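Local atomic coordinates of endoglucanase CEL5A (PDB entry 4AFM), a protein that carries a non-catalytic carbohydrate-binding module, probably serving to bring this family 5 glycoside hydrolase to xyloglucan and related plant beta-glucans. Residues A[28-33]-A[37-42]. Numbering follows the deposited sequence. Where two conformers were deposited one is given.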
loop_
_atom_site.group_PDB
_atom_site.type_symbol
_atom_site.label_atom_id
_atom_site.label_comp_id
_atom_site.label_asym_id
_atom_site.label_seq_id
_atom_site.Cartn_x
_atom_site.Cartn_y
_atom_site.Cartn_z
ATOM N N TYR A 28 -4.701 6.527 -3.235
ATOM C CA TYR A 28 -4.283 5.251 -2.671
ATOM C C TYR A 28 -4.580 4.175 -3.695
ATOM O O TYR A 28 -5.692 4.242 -4.311
ATOM C CB TYR A 28 -5.174 4.987 -1.405
ATOM C CG TYR A 28 -4.898 3.658 -0.744
ATOM C CD1 TYR A 28 -3.896 3.508 0.201
ATOM C CD2 TYR A 28 -5.682 2.531 -1.050
ATOM C CE1 TYR A 28 -3.606 2.266 0.813
ATOM C CE2 TYR A 28 -5.431 1.305 -0.488
ATOM C CZ TYR A 28 -4.415 1.179 0.425
ATOM O OH TYR A 28 -4.145 -0.043 1.072
ATOM N N GLU A 29 -3.735 3.260 -3.936
ATOM C CA GLU A 29 -3.978 2.160 -4.878
ATOM C C GLU A 29 -3.448 0.891 -4.396
ATOM O O GLU A 29 -2.265 0.896 -3.851
ATOM C CB GLU A 29 -3.236 2.506 -6.268
ATOM C CG GLU A 29 -3.836 3.718 -6.923
ATOM C CD GLU A 29 -3.055 3.989 -8.101
ATOM O OE1 GLU A 29 -1.831 4.448 -8.052
ATOM O OE2 GLU A 29 -3.667 4.048 -9.164
ATOM N N LEU A 30 -4.064 -0.200 -4.701
ATOM C CA LEU A 30 -3.540 -1.555 -4.450
ATOM C C LEU A 30 -3.765 -2.393 -5.619
ATOM O O LEU A 30 -4.832 -2.242 -6.410
ATOM C CB LEU A 30 -4.284 -2.327 -3.425
ATOM C CG LEU A 30 -4.200 -1.770 -2.106
ATOM C CD1 LEU A 30 -5.141 -2.539 -1.034
ATOM C CD2 LEU A 30 -2.818 -2.114 -1.425
ATOM N N GLN A 31 -2.902 -3.311 -5.976
ATOM C CA GLN A 31 -3.103 -4.245 -7.008
ATOM C C GLN A 31 -2.968 -5.659 -6.403
ATOM O O GLN A 31 -1.831 -6.162 -6.261
ATOM C CB GLN A 31 -2.125 -4.019 -8.068
ATOM C CG GLN A 31 -2.458 -2.639 -8.635
ATOM C CD GLN A 31 -1.752 -2.275 -9.927
ATOM O OE1 GLN A 31 -1.441 -3.105 -10.800
ATOM N NE2 GLN A 31 -1.575 -0.983 -10.093
ATOM N N PRO A 32 -4.068 -6.261 -6.021
ATOM C CA PRO A 32 -3.975 -7.556 -5.285
ATOM C C PRO A 32 -3.171 -8.616 -5.937
ATOM O O PRO A 32 -2.472 -9.343 -5.191
ATOM C CB PRO A 32 -5.462 -7.954 -5.127
ATOM C CG PRO A 32 -6.172 -6.593 -5.086
ATOM C CD PRO A 32 -5.491 -5.769 -6.114
ATOM N N PRO A 33 -3.091 -8.787 -7.223
ATOM C CA PRO A 33 -2.259 -9.873 -7.802
ATOM C C PRO A 33 -0.802 -9.565 -7.551
ATOM O O PRO A 33 -0.022 -10.551 -7.667
ATOM C CB PRO A 33 -2.540 -9.788 -9.306
ATOM C CG PRO A 33 -3.939 -9.239 -9.402
ATOM C CD PRO A 33 -3.940 -8.137 -8.292
HETATM N N MSE A 37 -1.630 -8.316 0.707
HETATM C CA MSE A 37 -2.808 -7.527 1.063
HETATM C C MSE A 37 -2.773 -7.075 2.514
HETATM O O MSE A 37 -2.505 -7.885 3.410
HETATM C CB MSE A 37 -4.040 -8.439 0.819
HETATM C CG MSE A 37 -4.431 -8.574 -0.642
HETATM SE SE MSE A 37 -4.959 -6.816 -1.447
HETATM C CE MSE A 37 -6.604 -6.595 -0.351
ATOM N N PRO A 38 -3.155 -5.846 2.801
ATOM C CA PRO A 38 -3.233 -5.380 4.164
ATOM C C PRO A 38 -4.492 -5.762 4.876
ATOM O O PRO A 38 -4.588 -5.657 6.124
ATOM C CB PRO A 38 -3.060 -3.860 4.029
ATOM C CG PRO A 38 -3.689 -3.565 2.697
ATOM C CD PRO A 38 -3.235 -4.712 1.817
ATOM N N PHE A 39 -5.552 -6.191 4.159
ATOM C CA PHE A 39 -6.778 -6.637 4.766
ATOM C C PHE A 39 -7.286 -7.801 3.922
ATOM O O PHE A 39 -6.867 -8.010 2.781
ATOM C CB PHE A 39 -7.821 -5.532 4.969
ATOM C CG PHE A 39 -8.469 -5.044 3.721
ATOM C CD1 PHE A 39 -7.839 -4.145 2.859
ATOM C CD2 PHE A 39 -9.726 -5.511 3.339
ATOM C CE1 PHE A 39 -8.448 -3.686 1.694
ATOM C CE2 PHE A 39 -10.325 -5.014 2.204
ATOM C CZ PHE A 39 -9.677 -4.163 1.342
ATOM N N ASP A 40 -8.261 -8.511 4.479
ATOM C CA ASP A 40 -8.819 -9.719 3.845
ATOM C C ASP A 40 -10.190 -9.369 3.222
ATOM O O ASP A 40 -11.188 -9.103 3.867
ATOM C CB ASP A 40 -9.045 -10.782 4.929
ATOM C CG ASP A 40 -9.589 -12.053 4.323
ATOM O OD1 ASP A 40 -9.783 -12.169 3.107
ATOM O OD2 ASP A 40 -9.839 -12.977 5.169
ATOM N N LEU A 41 -10.173 -9.331 1.869
ATOM C CA LEU A 41 -11.390 -9.037 1.080
ATOM C C LEU A 41 -12.519 -9.983 1.318
ATOM O O LEU A 41 -13.678 -9.719 1.002
ATOM C CB LEU A 41 -10.992 -9.078 -0.375
ATOM C CG LEU A 41 -10.186 -7.821 -0.833
ATOM C CD1 LEU A 41 -9.399 -8.164 -2.093
ATOM C CD2 LEU A 41 -11.103 -6.618 -1.102
ATOM N N ASN A 42 -12.214 -11.190 1.874
ATOM C CA ASN A 42 -13.259 -12.195 2.094
ATOM C C ASN A 42 -14.056 -11.883 3.339
ATOM O O ASN A 42 -15.180 -12.412 3.426
ATOM C CB ASN A 42 -12.608 -13.580 2.303
ATOM C CG ASN A 42 -11.999 -14.056 1.053
ATOM O OD1 ASN A 42 -12.727 -14.510 0.157
ATOM N ND2 ASN A 42 -10.723 -14.067 0.907
#
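The backbones of P32 and M37 come closest, 6.5 Å between their CA atoms, where the chain turns back after strand 28-30; no hydrogen bond joins 28-33 to 37-42, and apolar side chains make the contact. In M37, a selenomethionine, the bend at chi2 (-62°) brings SE to 3.8 Å from CG of P32, and the further bend at chi3 (-67°) lays CE over one face of the F39 ring, toward its rim. A flexible, unbranched methionine side chain, here with selenium for sulfur, can bend between the rigid apolar ring of P32 and the aromatic one. L30, buried and branched, offers methyls to two rings at once: CD1 lies 4.1 Å from CD of P38 and approaches F39 obliquely at CE1. Strand 28-30 borders a four-stranded antiparallel sheet of this beta-sandwich module, hydrogen-bonded to strand 106-111 through Y28 with V109 and L30 with I107; the loop carrying F39 runs from it toward strand 118-127 of the other sheet, where the phenylalanine packs on A125 and Y127. The Y28 side chain and the stiff P38 ring run by each other in opposite senses, OH of Y28 3.9 Å from CG of P38. A glycine in place of P38 would probably open a gap beside the L30 methyls and the end of the Y28 side chain, and let the backbone there flex. P38 also packs against F8 of the second subunit.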